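Local coordinates for protein translation factor SUI1 homolog (Pyrococcus horikoshii, PDB 5ZCY) that probably acts in translation initiation as an archaeal aIF1 of the SUI1 family, the counterpart of eukaryotic eIF1, and probably binds mRNA, at residues Leu50-Leu61 against Thr66-Leu74. Sequence-based numbering, arbitrary orientation.
Sequences LEEIAKKLKAKL and TAKNGRIEL. With NO3 (nitrate ion), chain B.
Leu-50 lays its CD1 methyl over one face of the flat peptide joining Gly-70 to Arg-71, 3.6 Å from the Gly-70 carbonyl carbon. The motif is a β-hairpin, 65-68 and 71-75, closed by a type I' turn from Lys-68 to Arg-71, with helix 50-61 laid along one face, its axis at 21° to that of strand 71-74 and running the same way; it is part of the α/β fold of the SUI1 family. At the Arg-71 guanidinium, Glu-73 OE2 meets the edge, in plane, 3.0 Å from NH2 with an N-H...O angle of 163°, while NH2 comes to that oxygen from above the carboxylate plane. Glu-29 pairs with NH1 and Lys-37 with the other oxygen of Glu-73. Arg-71 and Glu-73 both leave the strand on the side turned from the helix, where this charged network lies. Ile-53 CG1 lies over one face of a nitrate, probably from the crystallisation liquor, 3.4 Å from its O2; Lys-56 NZ, displaced toward the opposite face, hydrogen-bonds O1 at 3.0 Å.

Ile-72 is the main wedge. Its CG1 stands opposite the carbonyl carbon (chi1 -64°), which sends CD1 toward the start of the helix; the two isoleucine side chains cross at about a right angle, Ile-72 CD1 3.6 Å from Ile-53 CG2, while Ile-72 CG2 goes to Ala-54 CB. Ala-67, on the edge strand, presses its CB to 3.8 Å from Leu-50 CB; the small side chains of Ala-54 and Ala-67 are consistent with the close approach here. Farther along, Leu-74 divides its branches: CD2 meets Lys-58 CG, whose NZ bonds to Gly-65 O, and CD1 faces Leu-61 CD1 at 3.9 Å. Leu-57 and Leu-61 also reach Leu-85 of helix 82-88. At the solvent-facing margin one water donates to Glu-51 OE2 and, at 2.9 Å, to Ala-67 O.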
loop_
_atom_site.group_PDB
_atom_site.type_symbol
_atom_site.label_atom_id
_atom_site.label_comp_id
_atom_site.label_asym_id
_atom_site.label_seq_id
_atom_site.Cartn_x
_atom_site.Cartn_y
_atom_site.Cartn_z
ATOM N N LEU A 50 3.677 -6.413 7.754
ATOM C CA LEU A 50 3.750 -5.731 6.485
ATOM C C LEU A 50 4.494 -6.512 5.430
ATOM O O LEU A 50 4.220 -6.295 4.243
ATOM C CB LEU A 50 4.421 -4.379 6.602
ATOM C CG LEU A 50 3.767 -3.428 7.562
ATOM C CD1 LEU A 50 4.457 -2.075 7.426
ATOM C CD2 LEU A 50 2.270 -3.337 7.390
ATOM N N GLU A 51 5.472 -7.361 5.812
ATOM C CA GLU A 51 6.167 -8.205 4.817
ATOM C C GLU A 51 5.217 -9.106 4.116
ATOM O O GLU A 51 5.262 -9.328 2.909
ATOM C CB GLU A 51 7.290 -9.045 5.469
ATOM C CG GLU A 51 8.463 -8.268 5.991
ATOM C CD GLU A 51 9.555 -9.139 6.702
ATOM O OE1 GLU A 51 9.243 -10.154 7.313
ATOM O OE2 GLU A 51 10.737 -8.805 6.621
ATOM N N GLU A 52 4.296 -9.686 4.896
ATOM C CA GLU A 52 3.346 -10.560 4.328
ATOM C C GLU A 52 2.347 -9.909 3.363
ATOM O O GLU A 52 2.001 -10.439 2.325
ATOM C CB GLU A 52 2.618 -11.343 5.516
ATOM C CG GLU A 52 1.591 -12.241 5.149
ATOM C CD GLU A 52 0.830 -12.967 6.325
ATOM O OE1 GLU A 52 0.705 -12.458 7.513
ATOM O OE2 GLU A 52 0.228 -13.915 5.810
ATOM N N ILE A 53 1.889 -8.766 3.831
ATOM C CA ILE A 53 0.973 -7.958 2.980
ATOM C C ILE A 53 1.698 -7.522 1.727
ATOM O O ILE A 53 1.083 -7.660 0.649
ATOM C CB ILE A 53 0.415 -6.730 3.772
ATOM C CG1 ILE A 53 -0.427 -7.269 4.948
ATOM C CG2 ILE A 53 -0.387 -5.823 2.843
ATOM C CD1 ILE A 53 -0.821 -6.247 5.957
ATOM N N ALA A 54 2.945 -7.120 1.834
ATOM C CA ALA A 54 3.717 -6.790 0.629
ATOM C C ALA A 54 3.822 -7.949 -0.303
ATOM O O ALA A 54 3.636 -7.760 -1.517
ATOM C CB ALA A 54 5.041 -6.225 0.972
ATOM N N LYS A 55 4.115 -9.125 0.238
ATOM C CA LYS A 55 4.223 -10.320 -0.640
ATOM C C LYS A 55 2.956 -10.587 -1.369
ATOM O O LYS A 55 2.945 -10.943 -2.560
ATOM C CB LYS A 55 4.745 -11.464 0.259
ATOM C CG LYS A 55 4.847 -12.851 -0.335
ATOM C CD LYS A 55 5.050 -13.947 0.761
ATOM C CE LYS A 55 3.793 -14.120 1.623
ATOM N NZ LYS A 55 3.996 -15.005 2.830
ATOM N N LYS A 56 1.772 -10.466 -0.751
ATOM C CA LYS A 56 0.514 -10.721 -1.324
ATOM C C LYS A 56 0.257 -9.702 -2.463
ATOM O O LYS A 56 -0.257 -10.036 -3.502
ATOM C CB LYS A 56 -0.624 -10.707 -0.342
ATOM C CG LYS A 56 -0.568 -11.914 0.610
ATOM C CD LYS A 56 -1.730 -11.865 1.497
ATOM C CE LYS A 56 -1.652 -13.044 2.543
ATOM N NZ LYS A 56 -2.898 -12.886 3.318
ATOM N N LEU A 57 0.528 -8.435 -2.182
ATOM C CA LEU A 57 0.234 -7.430 -3.216
ATOM C C LEU A 57 1.202 -7.622 -4.352
ATOM O O LEU A 57 0.705 -7.437 -5.521
ATOM C CB LEU A 57 0.468 -6.057 -2.545
ATOM C CG LEU A 57 -0.583 -5.635 -1.560
ATOM C CD1 LEU A 57 -0.116 -4.342 -0.865
ATOM C CD2 LEU A 57 -1.997 -5.505 -2.043
ATOM N N LYS A 58 2.451 -7.912 -4.122
ATOM C CA LYS A 58 3.530 -8.197 -5.163
ATOM C C LYS A 58 3.046 -9.344 -6.057
ATOM O O LYS A 58 3.216 -9.293 -7.286
ATOM C CB LYS A 58 4.918 -8.510 -4.595
ATOM C CG LYS A 58 5.626 -7.262 -4.014
ATOM C CD LYS A 58 6.783 -7.585 -3.090
ATOM C CE LYS A 58 7.940 -8.274 -3.821
ATOM N NZ LYS A 58 8.988 -8.564 -2.813
ATOM N N ALA A 59 2.466 -10.349 -5.468
ATOM C CA ALA A 59 2.006 -11.501 -6.252
ATOM C C ALA A 59 0.812 -11.143 -7.059
ATOM O O ALA A 59 0.774 -11.516 -8.270
ATOM C CB ALA A 59 1.727 -12.679 -5.307
ATOM N N LYS A 60 -0.160 -10.379 -6.541
ATOM C CA LYS A 60 -1.317 -10.001 -7.233
ATOM C C LYS A 60 -0.995 -9.114 -8.448
ATOM O O LYS A 60 -1.585 -9.271 -9.504
ATOM C CB LYS A 60 -2.363 -9.283 -6.374
ATOM C CG LYS A 60 -3.056 -10.119 -5.277
ATOM C CD LYS A 60 -3.556 -9.184 -4.168
ATOM C CE LYS A 60 -4.702 -9.715 -3.304
ATOM N NZ LYS A 60 -5.439 -8.530 -2.772
ATOM N N LEU A 61 -0.003 -8.218 -8.282
ATOM C CA LEU A 61 0.350 -7.251 -9.332
ATOM C C LEU A 61 1.545 -7.747 -10.173
ATOM O O LEU A 61 1.942 -6.998 -11.121
ATOM C CB LEU A 61 0.696 -5.939 -8.607
ATOM C CG LEU A 61 -0.384 -5.205 -7.929
ATOM C CD1 LEU A 61 0.084 -4.187 -6.932
ATOM C CD2 LEU A 61 -1.418 -4.568 -8.945
ATOM N N THR A 66 8.776 -4.158 -1.388
ATOM C CA THR A 66 9.400 -4.455 -0.092
ATOM C C THR A 66 8.518 -3.873 0.998
ATOM O O THR A 66 7.665 -3.041 0.776
ATOM C CB THR A 66 10.806 -3.849 -0.054
ATOM O OG1 THR A 66 11.570 -4.440 1.041
ATOM C CG2 THR A 66 10.844 -2.362 0.015
ATOM N N ALA A 67 8.707 -4.317 2.217
ATOM C CA ALA A 67 8.287 -3.647 3.390
ATOM C C ALA A 67 9.523 -3.162 4.097
ATOM O O ALA A 67 10.457 -3.944 4.390
ATOM C CB ALA A 67 7.480 -4.606 4.296
ATOM N N LYS A 68 9.522 -1.880 4.418
ATOM C CA LYS A 68 10.613 -1.318 5.214
ATOM C C LYS A 68 10.241 -0.061 5.900
ATOM O O LYS A 68 9.450 0.704 5.362
ATOM C CB LYS A 68 11.896 -1.248 4.474
ATOM C CG LYS A 68 11.867 -0.470 3.222
ATOM C CD LYS A 68 13.292 0.075 2.901
ATOM C CE LYS A 68 13.393 0.448 1.439
ATOM N NZ LYS A 68 14.778 0.325 0.876
ATOM N N ASN A 69 10.768 0.134 7.130
ATOM C CA ASN A 69 10.540 1.368 7.853
ATOM C C ASN A 69 9.051 1.707 8.012
ATOM O O ASN A 69 8.674 2.876 7.971
ATOM C CB ASN A 69 11.325 2.525 7.224
ATOM C CG ASN A 69 12.838 2.261 7.181
ATOM O OD1 ASN A 69 13.368 1.626 8.068
ATOM N ND2 ASN A 69 13.513 2.736 6.137
ATOM N N GLY A 70 8.234 0.687 8.245
ATOM C CA GLY A 70 6.844 0.880 8.506
ATOM C C GLY A 70 5.930 1.176 7.311
ATOM O O GLY A 70 4.753 1.502 7.435
ATOM N N ARG A 71 6.515 0.959 6.137
ATOM C CA ARG A 71 5.809 1.248 4.897
ATOM C C ARG A 71 5.952 0.092 3.926
ATOM O O ARG A 71 6.878 -0.672 4.022
ATOM C CB ARG A 71 6.395 2.443 4.173
ATOM C CG ARG A 71 6.673 3.680 5.016
ATOM C CD ARG A 71 7.019 4.880 4.144
ATOM N NE ARG A 71 8.046 4.676 3.122
ATOM C CZ ARG A 71 8.420 5.609 2.205
ATOM N NH1 ARG A 71 7.822 6.796 2.203
ATOM N NH2 ARG A 71 9.335 5.332 1.306
ATOM N N ILE A 72 4.991 -0.077 3.006
ATOM C CA ILE A 72 5.148 -0.994 1.904
ATOM C C ILE A 72 5.448 -0.153 0.664
ATOM O O ILE A 72 4.815 0.867 0.431
ATOM C CB ILE A 72 3.876 -1.788 1.680
ATOM C CG1 ILE A 72 3.594 -2.685 2.956
ATOM C CG2 ILE A 72 3.899 -2.618 0.397
ATOM C CD1 ILE A 72 2.286 -3.391 2.973
ATOM N N GLU A 73 6.439 -0.610 -0.096
ATOM C CA GLU A 73 6.835 0.000 -1.370
ATOM C C GLU A 73 6.636 -0.958 -2.471
ATOM O O GLU A 73 7.101 -2.119 -2.397
ATOM C CB GLU A 73 8.296 0.498 -1.332
ATOM C CG GLU A 73 8.658 1.310 -0.156
ATOM C CD GLU A 73 10.036 2.021 -0.313
ATOM O OE1 GLU A 73 10.649 1.896 -1.379
ATOM O OE2 GLU A 73 10.441 2.650 0.715
ATOM N N LEU A 74 5.934 -0.577 -3.512
ATOM C CA LEU A 74 5.666 -1.399 -4.691
ATOM C C LEU A 74 6.248 -0.773 -5.931
ATOM O O LEU A 74 6.135 0.459 -6.121
ATOM C CB LEU A 74 4.178 -1.621 -4.956
ATOM C CG LEU A 74 3.411 -2.218 -3.781
ATOM C CD1 LEU A 74 1.944 -2.245 -4.052
ATOM C CD2 LEU A 74 3.888 -3.628 -3.482
HETATM N N NO3 B . -2.371 -10.191 5.494
HETATM O O1 NO3 B . -3.164 -10.245 4.693
HETATM O O2 NO3 B . -2.363 -9.443 6.690
HETATM O O3 NO3 B . -1.204 -10.803 5.171
HETATM O O HOH W 1 11.715 -6.535 4.469
#